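Local coordinates for xylanase and alpha-amylase inhibitor protein (PDB 3MU7) that probably inhibits both xylanase and alpha-amylase, using a TIM barrel of the glycosyl hydrolase family 18 type as its scaffold, at residues Thr21-Asn26 with Gln64-Lys69; Ile177-Tyr182 with Lys202-Lys207; His97-Leu102 with Thr107-Pro112; Asp84-Ala89 with Tyr133-Asn138. All coordinates share one frame; numbering follows the deposited sequence. Where two conformers were deposited one is given.

Overall arrangement
From the N terminus, the first loop to close is contact 1, where the chain from helix 18-23 through strand 29-37 and helix 56-65 returns to itself just before strand 69-76. Helix 86-101 comes next and serves two contacts: its first turn packs on helix 133-144 in contact 4, and its last turn receives the loop 107-112 in contact 3. Contact 3 is therefore nested inside the loop that contact 4 closes, with about 19 Å between their centres. Contact 2 follows in series, setting helix 195-207 on strand 176-180. Contacts 1 and 4 lie on opposite sides of the chain's centre, as do contacts 2 and 3.

Contact 1 (Thr21-Asn26 with Gln64-Lys69); sequences TCDSGN and QSKNVK
A surface salt bridge over a sulfur-on-methyl packing contact joins the end of helix 18-23 to the turn that leads from helix 56-65 into strand 69-76. Lys66 NZ donates to Asp23 OD1 at 2.9 Å, arriving from above the carboxylate plane, 35° out of it, and the two side chains cross at about a right angle. The lysine reaches this spot by folding back on itself, with chi2, chi3 and chi4 all bent near -70°. OD1 is shared, since His62 NE2 is also hydrogen-bonded to it, so Lys66 and His62 both hold this oxygen. Water 1 adds a second link, giving a proton to Asp23 O at 2.7 Å and accepting from Lys66 NZ. The reversal that brings Lys66 and Val68 round is a Schellman motif closing helix 56-65: Asn67, with positive phi, is its C-prime residue, Val68 N bonds to Cys63 O, and Asn67 N bonds to Gln64 O at 2.9 Å. Deeper in, Val68 CG1 lies 4.0 Å from Cys22 SG, the same sulfur that forms the disulfide with Cys63, so this methyl packs against a covalent tie between the two helices. Val30 of strand 29-37 touches both Cys22 and Val68. Just beyond, Ser24 OG accepts from Asn26 N at 3.1 Å, which makes an ST turn, and itself donates to Thr21 O at 2.8 Å.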
loop_
_atom_site.group_PDB
_atom_site.type_symbol
_atom_site.label_atom_id
_atom_site.label_comp_id
_atom_site.label_asym_id
_atom_site.label_seq_id
_atom_site.Cartn_x
_atom_site.Cartn_y
_atom_site.Cartn_z
ATOM N N THR A 21 -12.209 10.719 -2.083
ATOM C CA THR A 21 -11.930 9.287 -2.023
ATOM C C THR A 21 -12.326 8.750 -0.647
ATOM O O THR A 21 -13.050 7.756 -0.529
ATOM C CB THR A 21 -10.449 9.037 -2.356
ATOM O OG1 THR A 21 -10.229 9.406 -3.720
ATOM C CG2 THR A 21 -10.049 7.584 -2.170
ATOM N N CYS A 22 -11.903 9.447 0.399
ATOM C CA CYS A 22 -12.278 9.064 1.749
ATOM C C CYS A 22 -13.775 9.172 1.994
ATOM O O CYS A 22 -14.346 8.318 2.667
ATOM C CB CYS A 22 -11.490 9.879 2.762
ATOM S SG CYS A 22 -9.760 9.418 2.665
ATOM N N ASP A 23 -14.406 10.196 1.425
ATOM C CA ASP A 23 -15.852 10.407 1.580
ATOM C C ASP A 23 -16.720 9.316 0.960
ATOM O O ASP A 23 -17.898 9.205 1.287
ATOM C CB ASP A 23 -16.258 11.772 1.023
ATOM C CG ASP A 23 -15.883 12.907 1.938
ATOM O OD1 ASP A 23 -15.661 12.665 3.138
ATOM O OD2 ASP A 23 -15.830 14.049 1.439
ATOM N N SER A 24 -16.153 8.509 0.069
ATOM C CA SER A 24 -16.897 7.391 -0.504
ATOM C C SER A 24 -17.369 6.424 0.579
ATOM O O SER A 24 -18.385 5.752 0.413
ATOM C CB SER A 24 -16.042 6.628 -1.513
ATOM O OG SER A 24 -15.072 5.831 -0.857
ATOM N N GLY A 25 -16.626 6.346 1.683
ATOM C CA GLY A 25 -16.926 5.395 2.751
ATOM C C GLY A 25 -16.564 3.964 2.394
ATOM O O GLY A 25 -16.928 3.035 3.118
ATOM N N ASN A 26 -15.857 3.773 1.283
ATOM C CA ASN A 26 -15.533 2.423 0.814
ATOM C C ASN A 26 -14.235 1.859 1.369
ATOM O O ASN A 26 -13.994 0.653 1.260
ATOM C CB ASN A 26 -15.473 2.382 -0.711
ATOM C CG ASN A 26 -16.832 2.471 -1.352
ATOM O OD1 ASN A 26 -17.838 2.710 -0.680
ATOM N ND2 ASN A 26 -16.873 2.288 -2.665
ATOM N N GLN A 64 -8.675 11.143 8.061
ATOM C CA GLN A 64 -8.469 10.602 9.394
ATOM C C GLN A 64 -9.666 10.868 10.300
ATOM O O GLN A 64 -10.023 10.025 11.123
ATOM C CB GLN A 64 -7.184 11.157 9.992
ATOM C CG GLN A 64 -5.950 10.642 9.262
ATOM C CD GLN A 64 -4.683 11.371 9.633
ATOM O OE1 GLN A 64 -4.702 12.562 9.933
ATOM N NE2 GLN A 64 -3.564 10.661 9.592
ATOM N N SER A 65 -10.301 12.026 10.130
ATOM C CA SER A 65 -11.509 12.356 10.891
ATOM C C SER A 65 -12.667 11.417 10.551
ATOM O O SER A 65 -13.604 11.262 11.340
ATOM C CB SER A 65 -11.909 13.818 10.671
ATOM O OG SER A 65 -12.602 14.005 9.449
ATOM N N LYS A 66 -12.592 10.785 9.381
ATOM C CA LYS A 66 -13.588 9.802 8.941
ATOM C C LYS A 66 -13.129 8.373 9.243
ATOM O O LYS A 66 -13.690 7.412 8.701
ATOM C CB LYS A 66 -13.870 9.949 7.438
ATOM C CG LYS A 66 -14.423 11.307 7.000
ATOM C CD LYS A 66 -15.837 11.553 7.507
ATOM C CE LYS A 66 -16.884 10.801 6.693
ATOM N NZ LYS A 66 -17.111 11.406 5.351
ATOM N N ASN A 67 -12.114 8.253 10.101
ATOM C CA ASN A 67 -11.596 6.942 10.522
ATOM C C ASN A 67 -11.141 6.128 9.311
ATOM O O ASN A 67 -10.852 4.936 9.424
ATOM C CB ASN A 67 -12.647 6.143 11.306
ATOM C CG ASN A 67 -12.032 5.011 12.101
ATOM O OD1 ASN A 67 -10.950 5.150 12.660
ATOM N ND2 ASN A 67 -12.713 3.873 12.137
ATOM N N VAL A 68 -10.493 6.831 8.335
ATOM C CA VAL A 68 -9.648 6.241 7.301
ATOM C C VAL A 68 -8.171 6.436 7.636
ATOM O O VAL A 68 -7.722 7.560 7.899
ATOM C CB VAL A 68 -9.984 6.851 5.919
ATOM C CG1 VAL A 68 -9.200 6.139 4.826
ATOM C CG2 VAL A 68 -11.472 6.767 5.637
ATOM N N LYS A 69 -7.413 5.349 7.641
ATOM C CA LYS A 69 -5.972 5.438 7.848
ATOM C C LYS A 69 -5.292 5.834 6.546
ATOM O O LYS A 69 -5.626 5.318 5.474
ATOM C CB LYS A 69 -5.414 4.113 8.359
ATOM C CG LYS A 69 -5.853 3.770 9.780
ATOM C CD LYS A 69 -5.188 2.505 10.298
ATOM C CE LYS A 69 -5.335 2.394 11.813
ATOM N NZ LYS A 69 -4.718 1.146 12.341
HETATM O O HOH W 1 -19.042 10.705 3.259
#

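Contact 2 (Ile177-Tyr182 with Lys202-Lys207); sequences IWVQFY and KEWSMK
Ile177 sends its CD1 methyl against the benzo part of the Trp204 indole, 3.6 Å from CE3, with the two side chains crossing at about a right angle. With CG1 set between the backbone N and the carbonyl carbon (chi1 74°), the chain carries CD1 out to the indole. Two residues on, Val179 presents both methyls to the same indole. CG2 sits over one face as a CH-pi contact, 3.9 Å from the centroid of the six-membered ring, while CG1 lies 3.8 Å from Trp204 NE1. That nitrogen finds its hydrogen-bond partner in the carbonyl of Cys158, a bond that helps fix the turn of the buried ring. Phe181, just past the strand and at the centre of an inverse gamma turn, completes the row: its edge is directed at the Trp204 face in an offset edge-to-face pair, the planes at 89° and the Phe181 centroid 5.9 Å from that of the Trp204 five-membered ring. Val179 CG1 also lies over a face of the Phe181 ring, 3.6 Å above its plane, and so touches both aromatic groups. Val213 of the next strand touches Ile177 and Val179. One tryptophan thus packs helix 195-207 onto strand 176-180, within the unit completed by strand 213-218: a beta-alpha-beta crossover of the TIM barrel.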
loop_
_atom_site.group_PDB
_atom_site.type_symbol
_atom_site.label_atom_id
_atom_site.label_comp_id
_atom_site.label_asym_id
_atom_site.label_seq_id
_atom_site.Cartn_x
_atom_site.Cartn_y
_atom_site.Cartn_z
ATOM N N ILE A 177 0.009 -6.875 4.934
ATOM C CA ILE A 177 0.538 -6.885 3.584
ATOM C C ILE A 177 -0.621 -7.001 2.613
ATOM O O ILE A 177 -1.641 -7.619 2.923
ATOM C CB ILE A 177 1.570 -8.006 3.361
ATOM C CG1 ILE A 177 0.903 -9.373 3.269
ATOM C CG2 ILE A 177 2.689 -7.939 4.411
ATOM C CD1 ILE A 177 1.854 -10.472 2.911
ATOM N N TRP A 178 -0.491 -6.358 1.462
ATOM C CA TRP A 178 -1.432 -6.544 0.353
ATOM C C TRP A 178 -0.633 -7.120 -0.791
ATOM O O TRP A 178 0.290 -6.484 -1.320
ATOM C CB TRP A 178 -2.150 -5.252 -0.070
ATOM C CG TRP A 178 -1.612 -4.018 0.572
ATOM C CD1 TRP A 178 -0.511 -3.305 0.187
ATOM C CD2 TRP A 178 -2.138 -3.357 1.731
ATOM N NE1 TRP A 178 -0.318 -2.243 1.044
ATOM C CE2 TRP A 178 -1.302 -2.252 1.997
ATOM C CE3 TRP A 178 -3.235 -3.592 2.572
ATOM C CZ2 TRP A 178 -1.533 -1.379 3.067
ATOM C CZ3 TRP A 178 -3.455 -2.731 3.642
ATOM C CH2 TRP A 178 -2.611 -1.638 3.877
ATOM N N VAL A 179 -0.970 -8.350 -1.149
ATOM C CA VAL A 179 -0.269 -9.055 -2.208
ATOM C C VAL A 179 -0.855 -8.640 -3.554
ATOM O O VAL A 179 -2.079 -8.639 -3.727
ATOM C CB VAL A 179 -0.395 -10.582 -2.012
ATOM C CG1 VAL A 179 0.341 -11.329 -3.099
ATOM C CG2 VAL A 179 0.124 -10.998 -0.632
ATOM N N GLN A 180 0.012 -8.306 -4.505
ATOM C CA GLN A 180 -0.436 -7.907 -5.832
ATOM C C GLN A 180 -0.780 -9.128 -6.669
ATOM O O GLN A 180 0.098 -9.723 -7.301
ATOM C CB GLN A 180 0.633 -7.088 -6.539
ATOM C CG GLN A 180 1.060 -5.830 -5.817
ATOM C CD GLN A 180 2.157 -5.131 -6.576
ATOM O OE1 GLN A 180 1.975 -4.749 -7.736
ATOM N NE2 GLN A 180 3.309 -4.966 -5.946
ATOM N N PHE A 181 -2.052 -9.513 -6.661
ATOM C CA PHE A 181 -2.502 -10.614 -7.511
ATOM C C PHE A 181 -2.848 -10.092 -8.903
ATOM O O PHE A 181 -3.973 -10.218 -9.381
ATOM C CB PHE A 181 -3.663 -11.365 -6.854
ATOM C CG PHE A 181 -3.281 -12.077 -5.583
ATOM C CD1 PHE A 181 -2.476 -13.208 -5.619
ATOM C CD2 PHE A 181 -3.731 -11.619 -4.354
ATOM C CE1 PHE A 181 -2.125 -13.866 -4.444
ATOM C CE2 PHE A 181 -3.390 -12.280 -3.183
ATOM C CZ PHE A 181 -2.587 -13.404 -3.227
ATOM N N TYR A 182 -1.858 -9.484 -9.540
ATOM C CA TYR A 182 -2.019 -8.949 -10.889
ATOM C C TYR A 182 -0.645 -8.704 -11.486
ATOM O O TYR A 182 0.370 -8.812 -10.785
ATOM C CB TYR A 182 -2.893 -7.680 -10.911
ATOM C CG TYR A 182 -2.526 -6.611 -9.904
ATOM C CD1 TYR A 182 -1.666 -5.581 -10.251
ATOM C CD2 TYR A 182 -3.056 -6.622 -8.610
ATOM C CE1 TYR A 182 -1.329 -4.592 -9.339
ATOM C CE2 TYR A 182 -2.719 -5.633 -7.692
ATOM C CZ TYR A 182 -1.858 -4.627 -8.065
ATOM O OH TYR A 182 -1.532 -3.657 -7.142
ATOM N N LYS A 202 -3.380 -19.331 -0.774
ATOM C CA LYS A 202 -3.214 -20.314 0.290
ATOM C C LYS A 202 -1.821 -20.248 0.865
ATOM O O LYS A 202 -1.634 -20.275 2.046
ATOM C CB LYS A 202 -3.551 -21.755 -0.195
ATOM C CG LYS A 202 -5.037 -22.050 -0.316
ATOM C CD LYS A 202 -5.352 -23.451 -0.900
ATOM C CE LYS A 202 -6.550 -23.359 -1.842
ATOM N NZ LYS A 202 -7.497 -24.304 -1.492
ATOM N N GLU A 203 -0.849 -20.138 -0.030
ATOM C CA GLU A 203 0.524 -20.042 0.432
ATOM C C GLU A 203 0.799 -18.760 1.229
ATOM O O GLU A 203 1.398 -18.814 2.303
ATOM C CB GLU A 203 1.535 -20.191 -0.703
ATOM C CG GLU A 203 2.940 -20.222 -0.140
ATOM C CD GLU A 203 4.002 -20.717 -1.089
ATOM O OE1 GLU A 203 3.846 -20.616 -2.321
ATOM O OE2 GLU A 203 5.021 -21.199 -0.566
ATOM N N TRP A 204 0.369 -17.616 0.695
ATOM C CA TRP A 204 0.556 -16.338 1.388
ATOM C C TRP A 204 -0.122 -16.334 2.751
ATOM O O TRP A 204 0.479 -15.934 3.750
ATOM C CB TRP A 204 0.063 -15.172 0.532
ATOM C CG TRP A 204 1.042 -14.785 -0.528
ATOM C CD1 TRP A 204 1.040 -15.173 -1.837
ATOM C CD2 TRP A 204 2.179 -13.942 -0.359
ATOM N NE1 TRP A 204 2.111 -14.622 -2.497
ATOM C CE2 TRP A 204 2.828 -13.860 -1.611
ATOM C CE3 TRP A 204 2.720 -13.251 0.733
ATOM C CZ2 TRP A 204 3.988 -13.107 -1.800
ATOM C CZ3 TRP A 204 3.865 -12.510 0.547
ATOM C CH2 TRP A 204 4.492 -12.443 -0.713
ATOM N N SER A 205 -1.364 -16.804 2.799
ATOM C CA SER A 205 -2.092 -16.796 4.058
ATOM C C SER A 205 -1.472 -17.756 5.077
ATOM O O SER A 205 -1.513 -17.477 6.271
ATOM C CB SER A 205 -3.582 -17.067 3.849
ATOM O OG SER A 205 -3.793 -18.293 3.183
ATOM N N MET A 206 -0.874 -18.850 4.615
ATOM C CA MET A 206 -0.216 -19.782 5.527
ATOM C C MET A 206 1.144 -19.281 6.010
ATOM O O MET A 206 1.473 -19.406 7.191
ATOM C CB MET A 206 -0.041 -21.151 4.874
ATOM C CG MET A 206 0.377 -22.245 5.846
ATOM S SD MET A 206 0.835 -23.767 5.007
ATOM C CE MET A 206 2.613 -23.711 5.136
ATOM N N LYS A 207 1.938 -18.725 5.101
ATOM C CA LYS A 207 3.353 -18.493 5.381
ATOM C C LYS A 207 3.759 -17.061 5.708
ATOM O O LYS A 207 4.785 -16.850 6.347
ATOM C CB LYS A 207 4.210 -19.005 4.224
ATOM C CG LYS A 207 4.021 -20.478 3.920
ATOM C CD LYS A 207 5.030 -20.954 2.888
ATOM C CE LYS A 207 4.935 -22.456 2.660
ATOM N NZ LYS A 207 5.458 -23.229 3.816
#

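Contact 3 (His97-Leu102 with Thr107-Pro112); sequences HKNFLL and TSESRP
Arg111 grips the carbonyl of Leu102 end-on with two nitrogens, NH1 at 3.0 Å and NH2 at 3.1 Å from Leu102 O, which lies in the guanidinium plane. The carbonyl oxygen of Asn99 sits over the centre of one face of that group, 3.5 Å above it. A chain bent at chi2 and chi3 (-64° and -57°) brings the guanidinium back to the helix end, although its CB points away. In the reverse sense, Asn99 OD1 accepts from Arg111 N at 2.8 Å, and Asn99 ND2 reaches both Tyr95 O and water 2, which also accepts from Ser110 N. Phe100 CZ packs on Pro112 CB at 3.8 Å. In the next shell, Glu109 OE1 bridges to Arg111 NH1 at 3.2 Å and accepts from Ala105 N, while Arg111 NE donates to Gly114 O. A leucine in place of Arg111 would probably leave Leu102 O without the NH1 and NH2 donors and Glu109 without its salt-bridge mate, so that the loop would be held to the helix end by fewer bonds. The loop 107-112 is thus fastened to the end of helix 86-101 mostly by polar groups, with carbonyl oxygens and a carboxylate gathered round one cation, which their negative character would probably stabilise.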
loop_
_atom_site.group_PDB
_atom_site.type_symbol
_atom_site.label_atom_id
_atom_site.label_comp_id
_atom_site.label_asym_id
_atom_site.label_seq_id
_atom_site.Cartn_x
_atom_site.Cartn_y
_atom_site.Cartn_z
ATOM N N HIS A 97 10.278 9.558 9.413
ATOM C CA HIS A 97 9.829 9.769 10.783
ATOM C C HIS A 97 9.600 11.227 11.115
ATOM O O HIS A 97 8.540 11.573 11.610
ATOM C CB HIS A 97 10.844 9.150 11.742
ATOM C CG HIS A 97 10.335 9.005 13.135
ATOM N ND1 HIS A 97 11.101 9.352 14.208
ATOM C CD2 HIS A 97 9.194 8.490 13.627
ATOM C CE1 HIS A 97 10.434 9.091 15.305
ATOM N NE2 HIS A 97 9.261 8.610 14.989
ATOM N N LYS A 98 10.590 12.038 10.818
ATOM C CA LYS A 98 10.517 13.458 11.154
ATOM C C LYS A 98 9.459 14.195 10.346
ATOM O O LYS A 98 8.783 15.082 10.865
ATOM C CB LYS A 98 11.873 14.132 10.941
ATOM C CG LYS A 98 12.924 13.756 11.971
ATOM C CD LYS A 98 14.173 14.603 11.792
ATOM C CE LYS A 98 15.171 14.381 12.918
ATOM N NZ LYS A 98 16.336 15.305 12.816
ATOM N N ASN A 99 9.311 13.836 9.076
ATOM C CA ASN A 99 8.462 14.614 8.178
ATOM C C ASN A 99 7.021 14.156 8.049
ATOM O O ASN A 99 6.154 14.966 7.708
ATOM C CB ASN A 99 9.102 14.722 6.806
ATOM C CG ASN A 99 10.248 15.689 6.796
ATOM O OD1 ASN A 99 10.042 16.897 6.894
ATOM N ND2 ASN A 99 11.469 15.173 6.692
ATOM N N PHE A 100 6.763 12.878 8.317
ATOM C CA PHE A 100 5.448 12.289 8.075
ATOM C C PHE A 100 4.847 11.597 9.287
ATOM O O PHE A 100 3.632 11.487 9.371
ATOM C CB PHE A 100 5.501 11.285 6.911
ATOM C CG PHE A 100 5.919 11.887 5.596
ATOM C CD1 PHE A 100 4.999 12.550 4.784
ATOM C CD2 PHE A 100 7.235 11.771 5.157
ATOM C CE1 PHE A 100 5.395 13.102 3.560
ATOM C CE2 PHE A 100 7.634 12.313 3.942
ATOM C CZ PHE A 100 6.712 12.978 3.141
ATOM N N LEU A 101 5.673 11.109 10.209
ATOM C CA LEU A 101 5.159 10.246 11.275
ATOM C C LEU A 101 5.112 10.902 12.646
ATOM O O LEU A 101 4.592 10.323 13.601
ATOM C CB LEU A 101 5.947 8.935 11.315
ATOM C CG LEU A 101 5.926 8.123 10.012
ATOM C CD1 LEU A 101 6.921 6.979 10.076
ATOM C CD2 LEU A 101 4.524 7.597 9.695
ATOM N N LEU A 102 5.656 12.110 12.720
ATOM C CA LEU A 102 5.654 12.910 13.936
ATOM C C LEU A 102 5.061 14.275 13.627
ATOM O O LEU A 102 5.117 14.719 12.483
ATOM C CB LEU A 102 7.083 13.100 14.445
ATOM C CG LEU A 102 7.828 11.892 15.004
ATOM C CD1 LEU A 102 9.272 12.288 15.259
ATOM C CD2 LEU A 102 7.180 11.383 16.283
ATOM N N THR A 107 12.037 24.056 12.656
ATOM C CA THR A 107 11.675 24.740 11.410
ATOM C C THR A 107 12.362 24.161 10.165
ATOM O O THR A 107 11.943 24.440 9.038
ATOM C CB THR A 107 11.901 26.284 11.495
ATOM O OG1 THR A 107 11.899 26.855 10.180
ATOM C CG2 THR A 107 13.220 26.617 12.176
ATOM N N SER A 108 13.423 23.358 10.374
ATOM C CA SER A 108 14.204 22.831 9.256
ATOM C C SER A 108 13.562 21.685 8.462
ATOM O O SER A 108 14.014 21.372 7.362
ATOM C CB SER A 108 15.600 22.427 9.737
ATOM O OG SER A 108 15.533 21.379 10.686
ATOM N N GLU A 109 12.516 21.066 9.008
ATOM C CA GLU A 109 11.836 19.955 8.327
ATOM C C GLU A 109 11.126 20.424 7.058
ATOM O O GLU A 109 10.519 21.495 7.056
ATOM C CB GLU A 109 10.832 19.275 9.261
ATOM C CG GLU A 109 11.468 18.616 10.478
ATOM C CD GLU A 109 10.459 18.196 11.537
ATOM O OE1 GLU A 109 9.261 18.550 11.400
ATOM O OE2 GLU A 109 10.877 17.512 12.492
ATOM N N SER A 110 11.199 19.619 5.985
ATOM C CA SER A 110 10.534 19.970 4.726
ATOM C C SER A 110 8.983 19.833 4.802
ATOM O O SER A 110 8.274 20.552 4.096
ATOM C CB SER A 110 11.112 19.172 3.555
ATOM O OG SER A 110 10.905 17.785 3.740
ATOM N N ARG A 111 8.480 18.929 5.687
ATOM C CA ARG A 111 7.036 18.718 5.825
ATOM C C ARG A 111 6.284 18.727 4.460
ATOM O O ARG A 111 5.452 19.593 4.202
ATOM C CB ARG A 111 6.384 19.761 6.745
ATOM C CG ARG A 111 7.092 20.014 8.071
ATOM C CD ARG A 111 7.100 18.782 8.977
ATOM N NE ARG A 111 5.759 18.253 9.277
ATOM C CZ ARG A 111 5.533 17.336 10.217
ATOM N NH1 ARG A 111 6.534 16.847 10.929
ATOM N NH2 ARG A 111 4.284 16.915 10.430
ATOM N N PRO A 112 6.581 17.749 3.628
ATOM C CA PRO A 112 5.887 17.721 2.331
ATOM C C PRO A 112 4.394 17.840 2.402
ATOM O O PRO A 112 3.793 18.508 1.562
ATOM C CB PRO A 112 6.517 16.518 1.644
ATOM C CG PRO A 112 7.943 16.634 2.094
ATOM C CD PRO A 112 7.986 17.372 3.390
HETATM O O HOH W 2 13.397 17.345 6.023
#

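Contact 4 (Asp84-Ala89 with Tyr133-Asn138); sequences DSRNDA and YQLLAN. With PEG (di(hydroxyethyl)ether), chain D; PEG (di(hydroxyethyl)ether), chain C.
Arg86 N donates to an oxygen of a bound di(hydroxyethyl)ether, O2 of chain D, at 2.9 Å and nearly straight (175°), while the side chain of the same residue crosses to Leu135. The ether, probably from the crystallisation liquor, also accepts from Asn87 N through O1, and so meets N-H groups at the start of helix 86-101. Ser85 is the N-cap there, its OG accepting from Asp88 N at 3.0 Å. Across the contact, Leu135 CD2 lies over the centre of one face of the Arg86 guanidinium, 3.6 Å from CZ; a bend at chi3 (56°) turns the flat group onto it. At the guanidinium edge, NH1 donates to O1 of a second ether molecule, chain C, at 3.1 Å. Leu135 CD2 also meets Ala89 CB at 3.9 Å, and Leu136 CD1 comes to 3.5 Å from Ala89 O. An alanine in place of Leu135 would probably uncover that face of the guanidinium, leave Ala89 CB with less to pack on and let Arg86 turn more freely. Leu136 continues inward to Phe123 of strand 120-125. The small Ala89 lets the backbones come close, with 4.7 Å between Ala89 CA and Leu136 CA, in this packing of neighbouring outer helices of a TIM barrel.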
loop_
_atom_site.group_PDB
_atom_site.type_symbol
_atom_site.label_atom_id
_atom_site.label_comp_id
_atom_site.label_asym_id
_atom_site.label_seq_id
_atom_site.Cartn_x
_atom_site.Cartn_y
_atom_site.Cartn_z
ATOM N N ASP A 84 20.871 0.823 -1.165
ATOM C CA ASP A 84 22.026 -0.072 -1.135
ATOM C C ASP A 84 22.905 0.044 0.118
ATOM O O ASP A 84 23.477 -0.960 0.543
ATOM C CB ASP A 84 22.874 0.095 -2.404
ATOM C CG ASP A 84 22.142 -0.341 -3.668
ATOM O OD1 ASP A 84 21.398 -1.345 -3.627
ATOM O OD2 ASP A 84 22.323 0.321 -4.711
ATOM N N SER A 85 23.035 1.238 0.703
ATOM C CA SER A 85 23.904 1.401 1.883
ATOM C C SER A 85 23.123 1.473 3.191
ATOM O O SER A 85 21.949 1.847 3.205
ATOM C CB SER A 85 24.817 2.626 1.757
ATOM O OG SER A 85 24.135 3.829 2.084
ATOM N N ARG A 86 23.785 1.133 4.291
ATOM C CA ARG A 86 23.184 1.262 5.613
ATOM C C ARG A 86 22.818 2.709 5.901
ATOM O O ARG A 86 21.764 2.984 6.476
ATOM C CB ARG A 86 24.118 0.727 6.697
ATOM C CG ARG A 86 24.282 -0.784 6.674
ATOM C CD ARG A 86 25.185 -1.276 7.802
ATOM N NE ARG A 86 24.710 -0.856 9.120
ATOM C CZ ARG A 86 23.872 -1.555 9.884
ATOM N NH1 ARG A 86 23.398 -2.724 9.475
ATOM N NH2 ARG A 86 23.504 -1.077 11.064
ATOM N N ASN A 87 23.671 3.635 5.469
ATOM C CA ASN A 87 23.396 5.057 5.628
ATOM C C ASN A 87 22.117 5.484 4.901
ATOM O O ASN A 87 21.339 6.269 5.442
ATOM C CB ASN A 87 24.584 5.921 5.195
ATOM C CG ASN A 87 24.401 7.372 5.564
ATOM O OD1 ASN A 87 24.365 7.727 6.745
ATOM N ND2 ASN A 87 24.265 8.220 4.558
ATOM N N ASP A 88 21.900 4.960 3.694
ATOM C CA ASP A 88 20.651 5.211 2.959
ATOM C C ASP A 88 19.425 4.823 3.789
ATOM O O ASP A 88 18.437 5.564 3.828
ATOM C CB ASP A 88 20.615 4.443 1.630
ATOM C CG ASP A 88 21.479 5.072 0.542
ATOM O OD1 ASP A 88 21.998 6.191 0.715
ATOM O OD2 ASP A 88 21.627 4.424 -0.513
ATOM N N ALA A 89 19.491 3.666 4.449
ATOM C CA ALA A 89 18.383 3.186 5.267
ATOM C C ALA A 89 18.128 4.102 6.461
ATOM O O ALA A 89 16.985 4.472 6.727
ATOM C CB ALA A 89 18.629 1.755 5.723
ATOM N N TYR A 133 16.567 -2.831 2.952
ATOM C CA TYR A 133 15.184 -2.632 3.393
ATOM C C TYR A 133 14.876 -3.249 4.760
ATOM O O TYR A 133 14.034 -2.724 5.488
ATOM C CB TYR A 133 14.181 -3.079 2.324
ATOM C CG TYR A 133 14.194 -2.158 1.129
ATOM C CD1 TYR A 133 14.781 -2.545 -0.069
ATOM C CD2 TYR A 133 13.633 -0.884 1.212
ATOM C CE1 TYR A 133 14.811 -1.676 -1.163
ATOM C CE2 TYR A 133 13.666 -0.012 0.137
ATOM C CZ TYR A 133 14.240 -0.421 -1.043
ATOM O OH TYR A 133 14.254 0.452 -2.104
ATOM N N GLN A 134 15.570 -4.331 5.121
ATOM C CA GLN A 134 15.431 -4.879 6.466
ATOM C C GLN A 134 15.877 -3.861 7.520
ATOM O O GLN A 134 15.181 -3.652 8.507
ATOM C CB GLN A 134 16.178 -6.210 6.616
ATOM C CG GLN A 134 16.117 -6.811 8.023
ATOM C CD GLN A 134 14.742 -7.325 8.419
ATOM O OE1 GLN A 134 13.806 -7.345 7.624
ATOM N NE2 GLN A 134 14.619 -7.750 9.662
ATOM N N LEU A 135 17.026 -3.226 7.307
ATOM C CA LEU A 135 17.488 -2.183 8.221
ATOM C C LEU A 135 16.517 -0.996 8.278
ATOM O O LEU A 135 16.243 -0.477 9.352
ATOM C CB LEU A 135 18.901 -1.714 7.861
ATOM C CG LEU A 135 19.523 -0.630 8.753
ATOM C CD1 LEU A 135 19.606 -1.048 10.218
ATOM C CD2 LEU A 135 20.894 -0.243 8.233
ATOM N N LEU A 136 15.997 -0.579 7.124
ATOM C CA LEU A 136 15.003 0.485 7.097
ATOM C C LEU A 136 13.798 0.116 7.963
ATOM O O LEU A 136 13.356 0.914 8.794
ATOM C CB LEU A 136 14.549 0.765 5.667
ATOM C CG LEU A 136 13.398 1.765 5.520
ATOM C CD1 LEU A 136 13.808 3.159 5.982
ATOM C CD2 LEU A 136 12.921 1.807 4.087
ATOM N N ALA A 137 13.272 -1.093 7.765
ATOM C CA ALA A 137 12.159 -1.569 8.576
ATOM C C ALA A 137 12.536 -1.637 10.055
ATOM O O ALA A 137 11.736 -1.271 10.906
ATOM C CB ALA A 137 11.663 -2.916 8.081
ATOM N N ASN A 138 13.751 -2.095 10.357
ATOM C CA ASN A 138 14.205 -2.165 11.748
ATOM C C ASN A 138 14.203 -0.803 12.426
ATOM O O ASN A 138 13.778 -0.671 13.570
ATOM C CB ASN A 138 15.607 -2.771 11.848
ATOM C CG ASN A 138 15.634 -4.257 11.615
ATOM O OD1 ASN A 138 14.616 -4.938 11.642
ATOM N ND2 ASN A 138 16.825 -4.771 11.405
HETATM C C1 PEG D . 27.612 2.266 4.753
HETATM O O1 PEG D . 26.525 3.181 4.944
HETATM C C2 PEG D . 27.156 0.832 5.041
HETATM O O2 PEG D . 26.483 0.217 3.926
HETATM C C1 PEG C . 20.520 -4.579 10.448
HETATM O O1 PEG C . 21.754 -4.937 10.944
HETATM C C2 PEG C . 19.875 -5.773 9.849
HETATM O O2 PEG C . 19.904 -5.448 8.543
#